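Aspartate-semialdehyde dehydrogenase 2 (Vibrio cholerae, PDB 2QZ9) catalyses the NADPH-dependent reductive dephosphorylation of L-aspartyl-4-phosphate to L-aspartate-semialdehyde, an early step toward lysine, methionine and threonine. Local coordinates at residues T133-V138 and H244-H249; D278-V283 and W310-N315; K215-T220 and V231-V236. All coordinates share one frame; numbering follows the deposited sequence.

Interaction 1: residues T133-V138 and H244-H249; sequences TIQMLV and HAEAVH
Helix segment 133-138 lies across strand 244-249 at -48°, with axes 9.4 Å apart at their closest and Met136 facing Glu246. This is helix-on-sheet packing. Helix 131-147 starts at the catalytic Cys131 and covers one face of the mixed sheet of the dimerisation domain. His244, the predicted proton acceptor, opens the strand, and its side chain touches that of Cys131.

Gln135 makes the polar link. Its CG sits between the backbone N and the carbonyl carbon (chi1 68°), and the chain then runs out extended to the strand. NE2 donates to the backbone O of His244 over 3.2 Å, at an N-H...O angle of 162°. The acceptor lies in the amide plane of Gln135, but the donor stands above the carbonyl plane of His244. The amide OE1 rests 3.6 Å from His244 CB. The bond ties the helix to the main chain of His244, whose imidazole lies beside Cys131.

Glu246 reaches back from the strand, meeting Gln135 from the opposite direction. Its carboxylate lies near the first turn of helix 131-147, and the Glu246 side chain also touches Ser132. The helix N-terminus may help to stabilise a negative charge there. Further along, Val248 CG2 meets Met136 CG at 4.4 Å. The sulfur end of Met136 leads away from the strand, toward helix 211-224. Glu246 OE1 ends against carbon, 3.3 Å from Met136 CB and 3.5 Å from Gln135 CG.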
loop_
_atom_site.group_PDB
_atom_site.type_symbol
_atom_site.label_atom_id
_atom_site.label_comp_id
_atom_site.label_asym_id
_atom_site.label_seq_id
_atom_site.Cartn_x
_atom_site.Cartn_y
_atom_site.Cartn_z
ATOM N N THR A 133 8.935 7.022 10.168
ATOM C CA THR A 133 8.794 8.342 10.741
ATOM C C THR A 133 9.823 9.321 10.143
ATOM O O THR A 133 9.443 10.395 9.659
ATOM C CB THR A 133 8.888 8.271 12.295
ATOM O OG1 THR A 133 7.877 7.372 12.774
ATOM C CG2 THR A 133 8.658 9.647 12.917
ATOM N N ILE A 134 11.103 8.946 10.158
ATOM C CA ILE A 134 12.166 9.779 9.543
ATOM C C ILE A 134 11.767 10.311 8.162
ATOM O O ILE A 134 11.754 11.513 7.945
ATOM C CB ILE A 134 13.530 9.035 9.427
ATOM C CG1 ILE A 134 14.181 8.840 10.801
ATOM C CG2 ILE A 134 14.509 9.805 8.521
ATOM C CD1 ILE A 134 15.299 7.794 10.805
ATOM N N GLN A 135 11.440 9.420 7.237
ATOM C CA GLN A 135 11.165 9.844 5.853
ATOM C C GLN A 135 9.906 10.672 5.713
ATOM O O GLN A 135 9.850 11.570 4.871
ATOM C CB GLN A 135 11.129 8.653 4.890
ATOM C CG GLN A 135 9.957 7.681 5.064
ATOM C CD GLN A 135 10.036 6.512 4.105
ATOM O OE1 GLN A 135 10.868 5.625 4.275
ATOM N NE2 GLN A 135 9.167 6.502 3.086
ATOM N N MET A 136 8.892 10.363 6.517
ATOM C CA MET A 136 7.645 11.120 6.495
ATOM C C MET A 136 7.874 12.541 7.020
ATOM O O MET A 136 7.360 13.500 6.452
ATOM C CB MET A 136 6.556 10.427 7.326
ATOM C CG MET A 136 5.238 11.185 7.345
ATOM S SD MET A 136 3.927 10.309 8.191
ATOM C CE MET A 136 4.351 10.532 9.929
ATOM N N LEU A 137 8.643 12.663 8.099
ATOM C CA LEU A 137 8.841 13.948 8.734
ATOM C C LEU A 137 9.765 14.850 7.937
ATOM O O LEU A 137 9.518 16.055 7.860
ATOM C CB LEU A 137 9.316 13.791 10.176
ATOM C CG LEU A 137 8.279 13.113 11.082
ATOM C CD1 LEU A 137 8.708 13.251 12.526
ATOM C CD2 LEU A 137 6.860 13.701 10.882
ATOM N N VAL A 138 10.790 14.275 7.308
ATOM C CA VAL A 138 11.633 15.051 6.378
ATOM C C VAL A 138 10.761 15.669 5.267
ATOM O O VAL A 138 10.859 16.870 4.995
ATOM C CB VAL A 138 12.797 14.216 5.775
ATOM C CG1 VAL A 138 13.524 14.997 4.681
ATOM C CG2 VAL A 138 13.790 13.812 6.854
ATOM N N HIS A 244 11.268 1.837 1.892
ATOM C CA HIS A 244 9.861 1.938 2.280
ATOM C C HIS A 244 9.223 3.052 1.488
ATOM O O HIS A 244 9.878 4.020 1.152
ATOM C CB HIS A 244 9.686 2.231 3.771
ATOM C CG HIS A 244 10.167 1.137 4.666
ATOM N ND1 HIS A 244 10.471 1.346 5.998
ATOM C CD2 HIS A 244 10.401 -0.170 4.428
ATOM C CE1 HIS A 244 10.859 0.207 6.540
ATOM N NE2 HIS A 244 10.830 -0.728 5.608
ATOM N N ALA A 245 7.939 2.896 1.197
ATOM C CA ALA A 245 7.161 3.930 0.543
ATOM C C ALA A 245 5.958 4.246 1.424
ATOM O O ALA A 245 5.482 3.387 2.160
ATOM C CB ALA A 245 6.714 3.454 -0.824
ATOM N N GLU A 246 5.481 5.483 1.353
ATOM C CA GLU A 246 4.320 5.905 2.126
ATOM C C GLU A 246 3.403 6.770 1.286
ATOM O O GLU A 246 3.829 7.659 0.563
ATOM C CB GLU A 246 4.732 6.710 3.359
ATOM C CG GLU A 246 5.524 5.930 4.388
ATOM C CD GLU A 246 6.343 6.821 5.302
ATOM O OE1 GLU A 246 6.502 8.036 5.024
ATOM O OE2 GLU A 246 6.834 6.293 6.310
ATOM N N ALA A 247 2.125 6.494 1.426
ATOM C CA ALA A 247 1.100 7.351 0.904
ATOM C C ALA A 247 0.647 8.296 2.020
ATOM O O ALA A 247 0.050 7.853 3.007
ATOM C CB ALA A 247 -0.042 6.477 0.463
ATOM N N VAL A 248 0.946 9.586 1.877
ATOM C CA VAL A 248 0.691 10.564 2.945
ATOM C C VAL A 248 -0.388 11.560 2.514
ATOM O O VAL A 248 -0.243 12.246 1.503
ATOM C CB VAL A 248 2.001 11.310 3.372
ATOM C CG1 VAL A 248 1.797 12.077 4.678
ATOM C CG2 VAL A 248 3.172 10.329 3.535
ATOM N N HIS A 249 -1.479 11.612 3.280
ATOM C CA HIS A 249 -2.605 12.503 3.000
ATOM C C HIS A 249 -2.743 13.469 4.198
ATOM O O HIS A 249 -3.258 13.098 5.268
ATOM C CB HIS A 249 -3.913 11.701 2.828
ATOM C CG HIS A 249 -3.925 10.746 1.662
ATOM N ND1 HIS A 249 -5.026 9.968 1.362
ATOM C CD2 HIS A 249 -2.995 10.456 0.717
ATOM C CE1 HIS A 249 -4.775 9.244 0.286
ATOM N NE2 HIS A 249 -3.547 9.517 -0.120
#

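Interaction 2: residues D278-V283 and W310-N315; sequences DFPTQV and WVVADN
The backbone O of Pro280 receives a 2.8 Å hydrogen bond from Trp310 NE1. The oxygen sits at the edge of the indole, close to the ring plane. The bond is bent at the hydrogen (139°), although NE1 lies nearly along the C=O axis. With chi1 at 174° the indole extends from the strand toward the loop, and the ring's turn presents NE1 to Pro280 O.

The proline ring slides past the indole in the opposite direction, with Pro280 CD 4.1 Å from Trp310 CD1. Val312 fills the next position. Its CG2 packs 4.0 Å from Pro280 CG. Its other branch, CG1, packs against the start of the helix, 4.0 Å from Gln282 N. The chain of Gln282 crosses Val312 at about a right angle, and its NE2 bonds to Gly243 O.

Thr281 is the N-cap of helix 282-286, with a weak bond from its OG1 to Arg284 N. Thr281 also packs on Cys197 of the second subunit. Tyr157 meets Trp310 edge-to-face. The arrangement is a capped helix start laid on a sheet strand of the dimerisation domain; past that strand, 306-313, comes Asn315, predicted to bind NADP(+).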
loop_
_atom_site.group_PDB
_atom_site.type_symbol
_atom_site.label_atom_id
_atom_site.label_comp_id
_atom_site.label_asym_id
_atom_site.label_seq_id
_atom_site.Cartn_x
_atom_site.Cartn_y
_atom_site.Cartn_z
ATOM N N ASP A 278 6.198 11.600 -13.332
ATOM C CA ASP A 278 7.323 10.894 -12.734
ATOM C C ASP A 278 7.172 10.808 -11.214
ATOM O O ASP A 278 6.612 11.702 -10.580
ATOM C CB ASP A 278 8.664 11.502 -13.157
ATOM C CG ASP A 278 9.762 10.457 -13.268
ATOM O OD1 ASP A 278 10.943 10.836 -13.496
ATOM O OD2 ASP A 278 9.442 9.247 -13.134
ATOM N N PHE A 279 7.628 9.703 -10.638
ATOM C CA PHE A 279 7.495 9.473 -9.192
ATOM C C PHE A 279 8.562 8.476 -8.777
ATOM O O PHE A 279 8.968 7.647 -9.593
ATOM C CB PHE A 279 6.098 8.929 -8.847
ATOM C CG PHE A 279 5.626 7.864 -9.789
ATOM C CD1 PHE A 279 5.969 6.532 -9.581
ATOM C CD2 PHE A 279 4.857 8.196 -10.908
ATOM C CE1 PHE A 279 5.544 5.536 -10.467
ATOM C CE2 PHE A 279 4.436 7.209 -11.799
ATOM C CZ PHE A 279 4.774 5.882 -11.584
ATOM N N PRO A 280 9.013 8.539 -7.504
ATOM C CA PRO A 280 9.978 7.529 -7.079
ATOM C C PRO A 280 9.339 6.178 -6.734
ATOM O O PRO A 280 8.191 6.113 -6.254
ATOM C CB PRO A 280 10.617 8.162 -5.832
ATOM C CG PRO A 280 9.527 9.028 -5.255
ATOM C CD PRO A 280 8.710 9.512 -6.430
ATOM N N THR A 281 10.088 5.109 -6.982
ATOM C CA THR A 281 9.737 3.794 -6.485
ATOM C C THR A 281 10.910 3.183 -5.742
ATOM O O THR A 281 12.064 3.530 -5.987
ATOM C CB THR A 281 9.317 2.824 -7.603
ATOM O OG1 THR A 281 10.433 2.603 -8.474
ATOM C CG2 THR A 281 8.101 3.367 -8.390
ATOM N N GLN A 282 10.594 2.269 -4.839
ATOM C CA GLN A 282 11.580 1.517 -4.068
ATOM C C GLN A 282 12.705 0.871 -4.914
ATOM O O GLN A 282 13.873 1.194 -4.722
ATOM C CB GLN A 282 10.856 0.468 -3.217
ATOM C CG GLN A 282 10.027 1.074 -2.066
ATOM C CD GLN A 282 8.770 0.284 -1.765
ATOM O OE1 GLN A 282 7.910 0.112 -2.635
ATOM N NE2 GLN A 282 8.648 -0.198 -0.532
ATOM N N VAL A 283 12.356 -0.025 -5.841
ATOM C CA VAL A 283 13.361 -0.710 -6.677
ATOM C C VAL A 283 14.146 0.261 -7.553
ATOM O O VAL A 283 15.372 0.162 -7.665
ATOM C CB VAL A 283 12.735 -1.783 -7.603
ATOM C CG1 VAL A 283 13.703 -2.153 -8.740
ATOM C CG2 VAL A 283 12.375 -3.000 -6.819
ATOM N N TRP A 310 3.569 11.123 -2.075
ATOM C CA TRP A 310 4.102 9.758 -2.048
ATOM C C TRP A 310 5.544 9.886 -1.575
ATOM O O TRP A 310 6.297 10.676 -2.117
ATOM C CB TRP A 310 4.014 9.139 -3.453
ATOM C CG TRP A 310 4.649 7.756 -3.682
ATOM C CD1 TRP A 310 5.804 7.500 -4.394
ATOM C CD2 TRP A 310 4.144 6.470 -3.274
ATOM N NE1 TRP A 310 6.052 6.151 -4.424
ATOM C CE2 TRP A 310 5.051 5.492 -3.762
ATOM C CE3 TRP A 310 3.022 6.047 -2.536
ATOM C CZ2 TRP A 310 4.891 4.125 -3.515
ATOM C CZ3 TRP A 310 2.856 4.694 -2.304
ATOM C CH2 TRP A 310 3.786 3.740 -2.802
ATOM N N VAL A 311 5.920 9.138 -0.545
ATOM C CA VAL A 311 7.239 9.326 0.081
ATOM C C VAL A 311 8.041 8.015 0.070
ATOM O O VAL A 311 7.547 6.971 0.476
ATOM C CB VAL A 311 7.123 9.940 1.514
ATOM C CG1 VAL A 311 8.483 10.132 2.139
ATOM C CG2 VAL A 311 6.406 11.294 1.452
ATOM N N VAL A 312 9.269 8.080 -0.436
ATOM C CA VAL A 312 10.107 6.889 -0.533
ATOM C C VAL A 312 11.492 7.164 0.059
ATOM O O VAL A 312 12.037 8.256 -0.124
ATOM C CB VAL A 312 10.227 6.393 -2.005
ATOM C CG1 VAL A 312 11.050 5.124 -2.087
ATOM C CG2 VAL A 312 8.834 6.112 -2.591
ATOM N N ALA A 313 12.043 6.171 0.771
ATOM C CA ALA A 313 13.444 6.234 1.230
ATOM C C ALA A 313 14.053 4.842 1.382
ATOM O O ALA A 313 13.331 3.852 1.463
ATOM C CB ALA A 313 13.568 7.019 2.541
ATOM N N ASP A 314 15.385 4.780 1.379
ATOM C CA ASP A 314 16.104 3.560 1.723
ATOM C C ASP A 314 16.117 3.497 3.245
ATOM O O ASP A 314 16.708 4.352 3.907
ATOM C CB ASP A 314 17.529 3.574 1.154
ATOM C CG ASP A 314 18.291 2.268 1.404
ATOM O OD1 ASP A 314 19.150 1.898 0.568
ATOM O OD2 ASP A 314 18.051 1.593 2.424
ATOM N N ASN A 315 15.448 2.485 3.779
ATOM C CA ASN A 315 15.203 2.350 5.216
ATOM C C ASN A 315 16.443 1.923 5.997
ATOM O O ASN A 315 16.472 2.029 7.222
ATOM C CB ASN A 315 14.068 1.348 5.465
ATOM C CG ASN A 315 14.300 0.033 4.760
ATOM O OD1 ASN A 315 14.460 0.006 3.548
ATOM N ND2 ASN A 315 14.339 -1.061 5.510
#

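Interaction 3: residues K215-T220 and V231-V236; sequences KMVWET and VNPTCV
Val217 and Pro233 cross at about a right angle, and this pair sits in the middle of the contact. The helix and strand run nearly antiparallel, at 150°, with axes 7.9 Å apart. Val217 CG2 is the branch that does the work. It lies 3.8 Å from Pro233 CG and only 3.4 Å from the backbone O of Val231, so one methyl packs against both the ring and the strand backbone.

Val231 answers with both its branches. CG1 reaches toward the carbonyl of Met216. CG2 meets Thr220 CG2 at 3.8 Å, the two side chains crossing obliquely. Thr220 is split by its torsion (chi1 -64°). CG2 is anti to the backbone N and faces the strand, while OG1 turns back along the helix. OG1 donates to Met216 O at 2.6 Å, in the carbonyl plane. The same oxygen accepts Thr220 N, so two bonds from one residue grip it.

Met216 packs beside Pro233 through CB. Its chain runs out to bring SD to 3.7 Å from Cys235 SG, a sulfur-to-sulfur van der Waals contact. Cys235 lies against Gln158, a predicted substrate-binding residue. The helix also carries Lys215, predicted to bind phosphate.

Strand 230-234 is the outermost strand of the mixed sheet within this chain and runs parallel to strand 149-158. Helix 211-224 belongs to the connection between the two, in a beta-alpha-beta crossover. It packs beside helix 131-147, where Met216 and Thr220 both touch Met136.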
loop_
_atom_site.group_PDB
_atom_site.type_symbol
_atom_site.label_atom_id
_atom_site.label_comp_id
_atom_site.label_asym_id
_atom_site.label_seq_id
_atom_site.Cartn_x
_atom_site.Cartn_y
_atom_site.Cartn_z
ATOM N N LYS A 215 4.114 3.768 16.867
ATOM C CA LYS A 215 5.390 4.505 16.786
ATOM C C LYS A 215 5.373 5.709 15.860
ATOM O O LYS A 215 5.944 6.754 16.186
ATOM C CB LYS A 215 6.544 3.588 16.356
ATOM C CG LYS A 215 6.967 2.585 17.416
ATOM C CD LYS A 215 8.099 1.730 16.888
ATOM C CE LYS A 215 8.425 0.600 17.834
ATOM N NZ LYS A 215 8.870 -0.576 17.009
ATOM N N MET A 216 4.750 5.582 14.689
ATOM C CA MET A 216 4.625 6.755 13.827
ATOM C C MET A 216 3.852 7.874 14.537
ATOM O O MET A 216 4.198 9.037 14.405
ATOM C CB MET A 216 4.006 6.408 12.476
ATOM C CG MET A 216 4.827 5.402 11.663
ATOM S SD MET A 216 4.136 5.142 10.020
ATOM C CE MET A 216 4.545 6.694 9.204
ATOM N N VAL A 217 2.804 7.515 15.282
ATOM C CA VAL A 217 2.069 8.474 16.118
ATOM C C VAL A 217 2.970 9.163 17.153
ATOM O O VAL A 217 3.187 10.370 17.085
ATOM C CB VAL A 217 0.871 7.792 16.825
ATOM C CG1 VAL A 217 0.196 8.751 17.812
ATOM C CG2 VAL A 217 -0.120 7.285 15.795
ATOM N N TRP A 218 3.517 8.388 18.085
ATOM C CA TRP A 218 4.270 8.950 19.200
ATOM C C TRP A 218 5.546 9.651 18.763
ATOM O O TRP A 218 5.865 10.732 19.248
ATOM C CB TRP A 218 4.653 7.870 20.204
ATOM C CG TRP A 218 3.533 7.150 20.864
ATOM C CD1 TRP A 218 2.330 7.668 21.291
ATOM C CD2 TRP A 218 3.533 5.771 21.238
ATOM N NE1 TRP A 218 1.579 6.675 21.880
ATOM C CE2 TRP A 218 2.299 5.505 21.863
ATOM C CE3 TRP A 218 4.465 4.725 21.097
ATOM C CZ2 TRP A 218 1.963 4.235 22.340
ATOM C CZ3 TRP A 218 4.130 3.461 21.571
ATOM C CH2 TRP A 218 2.886 3.230 22.183
ATOM N N GLU A 219 6.285 9.042 17.847
ATOM C CA GLU A 219 7.533 9.666 17.411
ATOM C C GLU A 219 7.285 10.938 16.628
ATOM O O GLU A 219 8.062 11.889 16.737
ATOM C CB GLU A 219 8.401 8.691 16.633
ATOM C CG GLU A 219 8.790 7.476 17.442
ATOM C CD GLU A 219 9.727 6.564 16.693
ATOM O OE1 GLU A 219 10.477 7.053 15.828
ATOM O OE2 GLU A 219 9.716 5.351 16.965
ATOM N N THR A 220 6.192 10.988 15.865
ATOM C CA THR A 220 5.832 12.243 15.185
ATOM C C THR A 220 5.570 13.399 16.163
ATOM O O THR A 220 6.108 14.491 16.009
ATOM C CB THR A 220 4.632 12.051 14.238
ATOM O OG1 THR A 220 5.012 11.137 13.191
ATOM C CG2 THR A 220 4.171 13.396 13.638
ATOM N N VAL A 231 -2.243 11.760 14.058
ATOM C CA VAL A 231 -1.569 10.852 13.128
ATOM C C VAL A 231 -2.360 9.554 13.076
ATOM O O VAL A 231 -2.599 8.930 14.106
ATOM C CB VAL A 231 -0.075 10.577 13.520
ATOM C CG1 VAL A 231 0.637 9.763 12.439
ATOM C CG2 VAL A 231 0.669 11.884 13.789
ATOM N N ASN A 232 -2.755 9.153 11.868
ATOM C CA ASN A 232 -3.595 7.963 11.674
ATOM C C ASN A 232 -2.941 7.006 10.672
ATOM O O ASN A 232 -3.142 7.138 9.470
ATOM C CB ASN A 232 -4.976 8.407 11.195
ATOM C CG ASN A 232 -5.967 7.270 11.094
ATOM O OD1 ASN A 232 -6.962 7.382 10.373
ATOM N ND2 ASN A 232 -5.717 6.174 11.814
ATOM N N PRO A 233 -2.113 6.073 11.161
ATOM C CA PRO A 233 -1.420 5.136 10.275
ATOM C C PRO A 233 -2.088 3.772 10.065
ATOM O O PRO A 233 -2.774 3.273 10.950
ATOM C CB PRO A 233 -0.053 4.942 10.975
ATOM C CG PRO A 233 -0.189 5.648 12.351
ATOM C CD PRO A 233 -1.673 5.891 12.552
ATOM N N THR A 234 -1.895 3.208 8.870
ATOM C CA THR A 234 -2.008 1.769 8.631
ATOM C C THR A 234 -0.682 1.338 8.003
ATOM O O THR A 234 -0.327 1.797 6.911
ATOM C CB THR A 234 -3.174 1.388 7.671
ATOM O OG1 THR A 234 -4.438 1.702 8.266
ATOM C CG2 THR A 234 -3.150 -0.111 7.329
ATOM N N CYS A 235 0.046 0.461 8.694
ATOM C CA CYS A 235 1.337 -0.029 8.219
ATOM C C CYS A 235 1.235 -1.441 7.621
ATOM O O CYS A 235 0.711 -2.361 8.253
ATOM C CB CYS A 235 2.361 0.015 9.357
ATOM S SG CYS A 235 2.660 1.697 9.978
ATOM N N VAL A 236 1.736 -1.592 6.393
ATOM C CA VAL A 236 1.587 -2.835 5.619
ATOM C C VAL A 236 2.952 -3.345 5.126
ATOM O O VAL A 236 3.739 -2.579 4.582
ATOM C CB VAL A 236 0.631 -2.634 4.394
ATOM C CG1 VAL A 236 0.418 -3.944 3.628
ATOM C CG2 VAL A 236 -0.740 -2.030 4.825
#

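All three contacts are buried and reach the same sheet, and each also touches the second subunit. Interactions 1 and 2 use neighbouring strands, 244-252 and 306-313, joined by backbone bonds such as Glu246 N to Val311 O. Interaction 3 sits on the outermost strand, 230-234, and meets interaction 1 mainly through the two helices, where Met136 SD lies 3.8 Å from Met216 CE; Met216 CE also reaches Glu246. Interactions 2 and 3 do not touch; their nearest atoms are about 7 Å apart. The chemistry differs. Interactions 1 and 2 each have one side-chain-to-backbone hydrogen bond across them, and interaction 1 also buries a carboxylate close to the active site. Interaction 3 is held across its segments by apolar and sulfur packing.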